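Local structure of pleckstrin homology domain-containing family M member 2 (3CXB) at residues T1-L6 with T22-L27; I31-P36 with L44-M49; G56-N61 with Q70-D75. The protein binds the Salmonella effector SifA through its PH domain and probably interacts with kinesin. All blocks are in the same frame, centred on the assembly; numbering follows the deposited sequence.

In the fold
The strands follow one another in antiparallel order, as in the two-sheet PH fold, helix 86-100 closes the chain, and the three contacts lie in series, none nested in another or crossing it. Contact 1 closes first, when 22-27 returns beside the N-terminal strand. After a short turn, strand 31-35 pairs with the far edge of 21-28, so contact 2 shares the sheet directly with contact 1 and closes a hairpin against 44-49. Contact 3 closes the later hairpin, 56-61 with 70-75, on the opposite side of the chain's centre from contact 1. Met-49 and Val-47 of contact 2 pack on Val-71, Cys-57 and Leu-73 of contact 3, bringing the two outermost hairpins together across the core.

Contact 1 of 3, residues T1-L6 with T22-L27; sequences TKEGML and TCFVVL
Val-25 O is gripped twice from the neighbouring strand: Gly-4 N donates a hydrogen bond to it at 2.8 Å, lying in the carbonyl plane, and the CA-H of Glu-3 makes a second, softer contact. The reciprocal bond, Val-25 N to Gly-4 O at 2.7 Å, is nearly straight at 167° and runs almost along the C=O axis. Leu-6 and Cys-23 form the next hydrogen-bonded pair, each donor standing above the other's carbonyl plane. On the outer face, the CG of Phe-24 is anti to its backbone N (chi1 177°), which leans the ring across to Gly-4, where CD2 lies 3.4 Å from Gly-4 O. Glu-3, extended beyond CG, brings OE1 to the ring edge beside Phe-24 CZ, where the partly positive ring hydrogens would suit a carboxylate. Met-5, bent at chi2 and chi3, packs SD 3.7 Å from Phe-24 CB; the same SD lies 5.2 Å from the centroid of the Phe-24 ring, obliquely, as a Met-aromatic contact. The face of Leu-6, Cys-23, Val-25 and Leu-27 is largely apolar, with Lys-2 at its end and Leu-6 CB 4.2 Å from Cys-23 SG, and helix 86-100 covers it. Trp-92 there touches Leu-6 and Val-25 and makes a cation-pi contact with Lys-2, whose NZ also salt-bridges Glu-91. Such an antiparallel pair, with the C-terminal helix packed on its inner side, belongs to the first sheet of the PH-domain fold.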
loop_
_atom_site.group_PDB
_atom_site.type_symbol
_atom_site.label_atom_id
_atom_site.label_comp_id
_atom_site.label_asym_id
_atom_site.label_seq_id
_atom_site.Cartn_x
_atom_site.Cartn_y
_atom_site.Cartn_z
ATOM N N THR B 1 -4.158 -13.646 3.062
ATOM C CA THR B 1 -4.678 -12.517 3.884
ATOM C C THR B 1 -3.744 -12.197 5.051
ATOM O O THR B 1 -3.237 -13.094 5.720
ATOM C CB THR B 1 -6.089 -12.832 4.456
ATOM O OG1 THR B 1 -5.996 -13.843 5.475
ATOM C CG2 THR B 1 -7.020 -13.304 3.332
ATOM N N LYS B 2 -3.511 -10.909 5.277
ATOM C CA LYS B 2 -2.660 -10.479 6.370
ATOM C C LYS B 2 -2.938 -9.022 6.661
ATOM O O LYS B 2 -3.547 -8.327 5.850
ATOM C CB LYS B 2 -1.182 -10.652 6.025
ATOM C CG LYS B 2 -0.638 -9.631 5.041
ATOM C CD LYS B 2 0.881 -9.605 5.059
ATOM C CE LYS B 2 1.396 -9.152 6.425
ATOM N NZ LYS B 2 2.889 -9.283 6.593
ATOM N N GLU B 3 -2.490 -8.567 7.825
ATOM C CA GLU B 3 -2.698 -7.183 8.224
ATOM C C GLU B 3 -1.445 -6.645 8.870
ATOM O O GLU B 3 -0.610 -7.416 9.338
ATOM C CB GLU B 3 -3.872 -7.066 9.217
ATOM C CG GLU B 3 -3.741 -7.920 10.476
ATOM C CD GLU B 3 -4.860 -7.692 11.489
ATOM O OE1 GLU B 3 -4.942 -6.575 12.052
ATOM O OE2 GLU B 3 -5.652 -8.634 11.725
ATOM N N GLY B 4 -1.313 -5.328 8.911
ATOM C CA GLY B 4 -0.149 -4.760 9.527
ATOM C C GLY B 4 -0.119 -3.266 9.389
ATOM O O GLY B 4 -0.896 -2.676 8.641
ATOM N N MET B 5 0.799 -2.658 10.117
ATOM C CA MET B 5 0.961 -1.223 10.100
ATOM C C MET B 5 2.033 -0.866 9.064
ATOM O O MET B 5 3.054 -1.542 8.964
ATOM C CB MET B 5 1.385 -0.746 11.494
ATOM C CG MET B 5 0.955 0.686 11.829
ATOM S SD MET B 5 -0.865 0.874 11.999
ATOM C CE MET B 5 -1.062 0.553 13.682
ATOM N N LEU B 6 1.798 0.184 8.287
ATOM C CA LEU B 6 2.757 0.614 7.273
ATOM C C LEU B 6 2.757 2.134 7.217
ATOM O O LEU B 6 2.131 2.792 8.045
ATOM C CB LEU B 6 2.373 0.054 5.889
ATOM C CG LEU B 6 2.611 -1.424 5.516
ATOM C CD1 LEU B 6 1.864 -2.392 6.421
ATOM C CD2 LEU B 6 2.124 -1.635 4.112
ATOM N N THR B 22 1.642 7.346 8.806
ATOM C CA THR B 22 1.464 5.925 9.072
ATOM C C THR B 22 0.025 5.535 8.740
ATOM O O THR B 22 -0.850 6.401 8.621
ATOM C CB THR B 22 1.737 5.594 10.557
ATOM O OG1 THR B 22 0.803 6.300 11.383
ATOM C CG2 THR B 22 3.166 5.981 10.939
ATOM N N CYS B 23 -0.214 4.236 8.597
ATOM C CA CYS B 23 -1.541 3.731 8.290
ATOM C C CYS B 23 -1.644 2.268 8.718
ATOM O O CYS B 23 -0.645 1.640 9.078
ATOM C CB CYS B 23 -1.822 3.836 6.783
ATOM S SG CYS B 23 -1.003 2.564 5.717
ATOM N N PHE B 24 -2.860 1.736 8.679
ATOM C CA PHE B 24 -3.086 0.347 9.034
ATOM C C PHE B 24 -3.651 -0.375 7.820
ATOM O O PHE B 24 -4.637 0.070 7.215
ATOM C CB PHE B 24 -4.058 0.237 10.189
ATOM C CG PHE B 24 -4.391 -1.170 10.544
ATOM C CD1 PHE B 24 -5.692 -1.624 10.469
ATOM C CD2 PHE B 24 -3.398 -2.055 10.925
ATOM C CE1 PHE B 24 -6.004 -2.941 10.773
ATOM C CE2 PHE B 24 -3.700 -3.370 11.231
ATOM C CZ PHE B 24 -5.012 -3.813 11.149
ATOM N N VAL B 25 -3.047 -1.503 7.465
ATOM C CA VAL B 25 -3.493 -2.207 6.280
ATOM C C VAL B 25 -3.983 -3.623 6.486
ATOM O O VAL B 25 -3.428 -4.378 7.265
ATOM C CB VAL B 25 -2.375 -2.195 5.221
ATOM C CG1 VAL B 25 -2.753 -3.078 4.051
ATOM C CG2 VAL B 25 -2.130 -0.766 4.756
ATOM N N VAL B 26 -5.034 -3.971 5.758
ATOM C CA VAL B 26 -5.624 -5.297 5.850
ATOM C C VAL B 26 -5.913 -5.807 4.441
ATOM O O VAL B 26 -6.491 -5.086 3.636
ATOM C CB VAL B 26 -6.974 -5.251 6.635
ATOM C CG1 VAL B 26 -7.631 -6.620 6.672
ATOM C CG2 VAL B 26 -6.740 -4.750 8.037
ATOM N N LEU B 27 -5.494 -7.038 4.149
ATOM C CA LEU B 27 -5.751 -7.662 2.854
ATOM C C LEU B 27 -6.616 -8.869 3.146
ATOM O O LEU B 27 -6.115 -9.962 3.417
ATOM C CB LEU B 27 -4.449 -8.121 2.165
ATOM C CG LEU B 27 -4.660 -9.046 0.942
ATOM C CD1 LEU B 27 -5.518 -8.325 -0.100
ATOM C CD2 LEU B 27 -3.336 -9.491 0.337
#

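Contact 2 of 3, residues I31-P36 with L44-M49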
loop_
_atom_site.group_PDB
_atom_site.type_symbol
_atom_site.label_atom_id
_atom_site.label_comp_id
_atom_site.label_asym_id
_atom_site.label_seq_id
_atom_site.Cartn_x
_atom_site.Cartn_y
_atom_site.Cartn_z
ATOM N N ILE B 31 -9.436 -8.383 -1.301
ATOM C CA ILE B 31 -9.563 -6.941 -1.172
ATOM C C ILE B 31 -8.568 -6.322 -0.184
ATOM O O ILE B 31 -8.211 -6.909 0.839
ATOM C CB ILE B 31 -11.012 -6.591 -0.810
ATOM C CG1 ILE B 31 -11.925 -7.119 -1.931
ATOM C CG2 ILE B 31 -11.147 -5.090 -0.555
ATOM C CD1 ILE B 31 -13.396 -6.821 -1.778
ATOM N N LEU B 32 -8.086 -5.140 -0.511
ATOM C CA LEU B 32 -7.126 -4.480 0.346
ATOM C C LEU B 32 -7.732 -3.220 0.915
ATOM O O LEU B 32 -8.197 -2.345 0.170
ATOM C CB LEU B 32 -5.869 -4.103 -0.449
ATOM C CG LEU B 32 -4.811 -3.285 0.299
ATOM C CD1 LEU B 32 -4.035 -4.191 1.239
ATOM C CD2 LEU B 32 -3.855 -2.670 -0.681
ATOM N N TYR B 33 -7.717 -3.117 2.234
ATOM C CA TYR B 33 -8.264 -1.939 2.876
ATOM C C TYR B 33 -7.163 -1.164 3.564
ATOM O O TYR B 33 -6.226 -1.746 4.102
ATOM C CB TYR B 33 -9.306 -2.341 3.909
ATOM C CG TYR B 33 -10.272 -3.401 3.446
ATOM C CD1 TYR B 33 -9.873 -4.719 3.320
ATOM C CD2 TYR B 33 -11.595 -3.088 3.178
ATOM C CE1 TYR B 33 -10.772 -5.710 2.948
ATOM C CE2 TYR B 33 -12.501 -4.065 2.804
ATOM C CZ TYR B 33 -12.080 -5.375 2.694
ATOM O OH TYR B 33 -12.950 -6.371 2.330
ATOM N N GLN B 34 -7.268 0.150 3.542
ATOM C CA GLN B 34 -6.287 0.980 4.216
ATOM C C GLN B 34 -6.993 1.948 5.161
ATOM O O GLN B 34 -7.910 2.664 4.759
ATOM C CB GLN B 34 -5.480 1.782 3.210
ATOM C CG GLN B 34 -4.698 2.895 3.884
ATOM C CD GLN B 34 -3.994 3.795 2.902
ATOM O OE1 GLN B 34 -4.552 4.147 1.874
ATOM N NE2 GLN B 34 -2.773 4.187 3.222
ATOM N N TYR B 35 -6.571 1.983 6.416
ATOM C CA TYR B 35 -7.176 2.903 7.373
ATOM C C TYR B 35 -6.048 3.798 7.870
ATOM O O TYR B 35 -4.874 3.412 7.797
ATOM C CB TYR B 35 -7.757 2.126 8.546
ATOM C CG TYR B 35 -8.703 1.031 8.161
ATOM C CD1 TYR B 35 -10.039 1.305 7.868
ATOM C CD2 TYR B 35 -8.261 -0.282 8.046
ATOM C CE1 TYR B 35 -10.911 0.296 7.467
ATOM C CE2 TYR B 35 -9.128 -1.305 7.641
ATOM C CZ TYR B 35 -10.449 -1.004 7.353
ATOM O OH TYR B 35 -11.307 -1.982 6.926
ATOM N N PRO B 36 -6.371 5.005 8.377
ATOM C CA PRO B 36 -5.314 5.902 8.873
ATOM C C PRO B 36 -4.663 5.382 10.154
ATOM O O PRO B 36 -3.540 5.759 10.495
ATOM C CB PRO B 36 -6.049 7.226 9.076
ATOM C CG PRO B 36 -7.424 6.782 9.417
ATOM C CD PRO B 36 -7.687 5.665 8.438
ATOM N N LEU B 44 -9.746 4.510 4.448
ATOM C CA LEU B 44 -9.139 5.672 3.841
ATOM C C LEU B 44 -9.104 5.342 2.338
ATOM O O LEU B 44 -9.269 6.215 1.477
ATOM C CB LEU B 44 -7.731 5.842 4.416
ATOM C CG LEU B 44 -6.951 7.130 4.182
ATOM C CD1 LEU B 44 -7.717 8.313 4.719
ATOM C CD2 LEU B 44 -5.614 7.018 4.873
ATOM N N LEU B 45 -8.921 4.051 2.051
ATOM C CA LEU B 45 -8.868 3.530 0.693
ATOM C C LEU B 45 -9.162 2.047 0.652
ATOM O O LEU B 45 -8.726 1.285 1.506
ATOM C CB LEU B 45 -7.500 3.756 0.072
ATOM C CG LEU B 45 -7.233 2.915 -1.186
ATOM C CD1 LEU B 45 -8.153 3.353 -2.293
ATOM C CD2 LEU B 45 -5.786 3.079 -1.626
ATOM N N SER B 46 -9.887 1.636 -0.372
ATOM C CA SER B 46 -10.242 0.247 -0.535
ATOM C C SER B 46 -10.012 -0.133 -1.992
ATOM O O SER B 46 -10.562 0.501 -2.888
ATOM C CB SER B 46 -11.705 0.067 -0.157
ATOM O OG SER B 46 -12.171 -1.221 -0.510
ATOM N N VAL B 47 -9.201 -1.159 -2.234
ATOM C CA VAL B 47 -8.914 -1.571 -3.604
ATOM C C VAL B 47 -9.197 -3.025 -3.877
ATOM O O VAL B 47 -8.812 -3.899 -3.114
ATOM C CB VAL B 47 -7.448 -1.333 -3.977
ATOM C CG1 VAL B 47 -7.182 0.141 -4.146
ATOM C CG2 VAL B 47 -6.569 -1.889 -2.904
ATOM N N ASN B 48 -9.867 -3.281 -4.986
ATOM C CA ASN B 48 -10.165 -4.643 -5.353
ATOM C C ASN B 48 -8.976 -5.200 -6.126
ATOM O O ASN B 48 -8.841 -4.990 -7.336
ATOM C CB ASN B 48 -11.425 -4.706 -6.215
ATOM C CG ASN B 48 -11.789 -6.125 -6.609
ATOM O OD1 ASN B 48 -12.676 -6.341 -7.434
ATOM N ND2 ASN B 48 -11.107 -7.104 -6.018
ATOM N N MET B 49 -8.093 -5.873 -5.401
ATOM C CA MET B 49 -6.925 -6.517 -5.987
ATOM C C MET B 49 -7.473 -7.605 -6.924
ATOM O O MET B 49 -8.475 -8.276 -6.617
ATOM C CB MET B 49 -6.106 -7.163 -4.880
ATOM C CG MET B 49 -4.765 -6.554 -4.624
ATOM S SD MET B 49 -4.762 -4.900 -3.971
ATOM C CE MET B 49 -3.128 -4.471 -4.478
#
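Leu-32 and Val-47 pack closely on the inner face of this hairpin, side by side and pointing the same way, with Leu-32 CB 3.4 Å from Val-47 CG2. Met-49, bent at chi2, lays SD 3.8 Å from the same Leu-32 CB, and its flexible thioether reaches on to Leu-96 and Ala-99 of helix 86-100. Branched and long apolar chains thus fill the core, while two nearly straight backbone bonds between Leu-32 and Val-47 fix the register. The other face is looser. Ser-46 OG comes no nearer than 4.0 Å to Ile-31 CG2, and Asn-48 only approaches Ile-31 through ND2; the polar ends of Ser-46 and Asn-48 suit this exposed edge. Ile-31 CG2 does lie over one face of the Tyr-33 ring, offset toward its rim. Near the turn, Leu-44 and Leu-45 both oppose Gln-34 in a classic beta bulge. Gln-34 O accepts Leu-44 N at 2.6 Å, nearly along the C=O axis, and Leu-45 N at 3.2 Å, on a lone pair. Buried Gln-34 stays extended, its OE1 against Leu-45 CB and its NE2 hydrogen-bonded elsewhere. One carbonyl thus takes two N-H groups, so the extra residue is inserted without either amide losing its partner.

Contact 3 of 3, residues G56-N61 with Q70-D75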
loop_
_atom_site.group_PDB
_atom_site.type_symbol
_atom_site.label_atom_id
_atom_site.label_comp_id
_atom_site.label_asym_id
_atom_site.label_seq_id
_atom_site.Cartn_x
_atom_site.Cartn_y
_atom_site.Cartn_z
ATOM N N GLY B 56 -1.269 -3.543 -10.795
ATOM C CA GLY B 56 -0.109 -4.335 -10.414
ATOM C C GLY B 56 0.576 -3.821 -9.160
ATOM O O GLY B 56 0.053 -2.930 -8.486
ATOM N N CYS B 57 1.734 -4.395 -8.836
ATOM C CA CYS B 57 2.523 -3.997 -7.665
ATOM C C CYS B 57 3.997 -4.132 -8.011
ATOM O O CYS B 57 4.384 -5.056 -8.719
ATOM C CB CYS B 57 2.276 -4.929 -6.466
ATOM S SG CYS B 57 0.623 -5.013 -5.769
ATOM N N ARG B 58 4.830 -3.247 -7.487
ATOM C CA ARG B 58 6.251 -3.358 -7.744
ATOM C C ARG B 58 7.054 -2.739 -6.603
ATOM O O ARG B 58 6.537 -1.955 -5.821
ATOM C CB ARG B 58 6.599 -2.673 -9.069
ATOM C CG ARG B 58 6.352 -1.178 -9.086
ATOM C CD ARG B 58 6.548 -0.602 -10.481
ATOM N NE ARG B 58 7.387 0.594 -10.468
ATOM C CZ ARG B 58 8.717 0.584 -10.507
ATOM N NH1 ARG B 58 9.389 -0.565 -10.566
ATOM N NH2 ARG B 58 9.378 1.732 -10.501
ATOM N N ARG B 59 8.316 -3.115 -6.492
ATOM C CA ARG B 59 9.169 -2.529 -5.481
ATOM C C ARG B 59 9.486 -1.154 -6.061
ATOM O O ARG B 59 9.642 -1.015 -7.275
ATOM C CB ARG B 59 10.446 -3.357 -5.318
ATOM C CG ARG B 59 10.329 -4.550 -4.368
ATOM C CD ARG B 59 11.371 -5.578 -4.739
ATOM N NE ARG B 59 12.164 -6.057 -3.611
ATOM C CZ ARG B 59 12.009 -7.243 -3.044
ATOM N NH1 ARG B 59 12.778 -7.602 -2.023
ATOM N NH2 ARG B 59 11.078 -8.072 -3.497
ATOM N N ALA B 60 9.575 -0.138 -5.211
ATOM C CA ALA B 60 9.848 1.209 -5.689
ATOM C C ALA B 60 11.311 1.605 -5.607
ATOM O O ALA B 60 12.145 0.869 -5.084
ATOM C CB ALA B 60 9.006 2.207 -4.921
ATOM N N ASN B 61 11.605 2.784 -6.142
ATOM C CA ASN B 61 12.948 3.344 -6.150
ATOM C C ASN B 61 13.355 3.781 -4.743
ATOM O O ASN B 61 12.561 3.683 -3.811
ATOM C CB ASN B 61 12.978 4.523 -7.120
ATOM C CG ASN B 61 11.644 5.254 -7.185
ATOM O OD1 ASN B 61 11.438 6.262 -6.507
ATOM N ND2 ASN B 61 10.723 4.732 -7.995
ATOM N N GLN B 70 4.830 0.013 -4.315
ATOM C CA GLN B 70 3.607 0.674 -4.714
ATOM C C GLN B 70 2.537 -0.242 -5.295
ATOM O O GLN B 70 2.826 -1.312 -5.828
ATOM C CB GLN B 70 3.951 1.773 -5.701
ATOM C CG GLN B 70 4.704 1.253 -6.899
ATOM C CD GLN B 70 5.314 2.345 -7.773
ATOM O OE1 GLN B 70 5.632 2.101 -8.937
ATOM N NE2 GLN B 70 5.499 3.544 -7.212
ATOM N N VAL B 71 1.289 0.195 -5.163
ATOM C CA VAL B 71 0.150 -0.536 -5.684
ATOM C C VAL B 71 -0.443 0.341 -6.772
ATOM O O VAL B 71 -1.043 1.364 -6.469
ATOM C CB VAL B 71 -0.907 -0.764 -4.588
ATOM C CG1 VAL B 71 -2.122 -1.475 -5.161
ATOM C CG2 VAL B 71 -0.312 -1.594 -3.476
ATOM N N ILE B 72 -0.262 -0.050 -8.032
ATOM C CA ILE B 72 -0.774 0.707 -9.165
ATOM C C ILE B 72 -2.303 0.714 -9.247
ATOM O O ILE B 72 -2.952 -0.322 -9.116
ATOM C CB ILE B 72 -0.225 0.165 -10.495
ATOM C CG1 ILE B 72 1.243 0.583 -10.700
ATOM C CG2 ILE B 72 -1.044 0.741 -11.632
ATOM C CD1 ILE B 72 2.220 0.108 -9.658
ATOM N N LEU B 73 -2.870 1.892 -9.478
ATOM C CA LEU B 73 -4.309 2.030 -9.568
ATOM C C LEU B 73 -4.721 2.698 -10.867
ATOM O O LEU B 73 -4.053 3.607 -11.352
ATOM C CB LEU B 73 -4.815 2.834 -8.380
ATOM C CG LEU B 73 -4.497 2.204 -7.020
ATOM C CD1 LEU B 73 -4.861 3.176 -5.907
ATOM C CD2 LEU B 73 -5.255 0.903 -6.856
ATOM N N SER B 74 -5.841 2.243 -11.411
ATOM C CA SER B 74 -6.370 2.745 -12.666
ATOM C C SER B 74 -6.971 4.136 -12.565
ATOM O O SER B 74 -7.714 4.448 -11.626
ATOM C CB SER B 74 -7.430 1.776 -13.199
ATOM O OG SER B 74 -6.933 0.450 -13.275
ATOM N N ASP B 75 -6.644 4.962 -13.552
ATOM C CA ASP B 75 -7.146 6.330 -13.638
ATOM C C ASP B 75 -6.959 7.179 -12.382
ATOM O O ASP B 75 -7.725 8.116 -12.149
ATOM C CB ASP B 75 -8.634 6.320 -14.021
ATOM C CG ASP B 75 -8.879 5.770 -15.423
ATOM O OD1 ASP B 75 -10.053 5.720 -15.849
ATOM O OD2 ASP B 75 -7.900 5.390 -16.098
#
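Arg-58 and Gln-70 both hold CG in the crowded position between backbone N and carbonyl carbon, with chi1 64° for Arg-58 and 57° for Gln-70, so the two chains rise side by side from the same face of the hairpin. Gln-70 then runs out extended, while Arg-58 bends at chi3, which brings NE beside Gln-70 OE1, with the guanidinium and amide planes 70° apart. Arg-58 NE donates to Gln-70 OE1 at 2.8 Å, but the N-H points well off the line and the bond is weak. The aliphatic part of Arg-58 also packs, its CG 3.7 Å from Gln-70 CG. A long chain with a polar tip suits this surface position, where methylenes cover methylenes and the charge stays at the outside.

Beneath them the backbones pair properly: Gln-70 N meets Arg-58 O at 3.0 Å, nearly along the C=O axis, and Arg-58 N returns a longer bond to Gln-70 O. Further along, Ile-72 N reaches Gly-56 O at 2.9 Å from above the carbonyl plane. At the positive phi of Gly-56 any side chain would collide with the carbonyl oxygen of the residue before it, so glycine fits. Beta-branched Ile-72 lies along this bare backbone, its CB 3.7 Å from Gly-56 O.

On the opposite face, Cys-57 SG lies 4.2 Å from Val-71 CG2. These compact apolar groups turn inward: Cys-57 meets Met-93, Leu-96 and Cys-97 of helix 86-100, and both residues touch Met-49. Arg-59 salt-bridges Glu-86 at the start of that helix. The arrangement is a twisted antiparallel beta hairpin, formed by the fifth and sixth strands of the PH-domain fold.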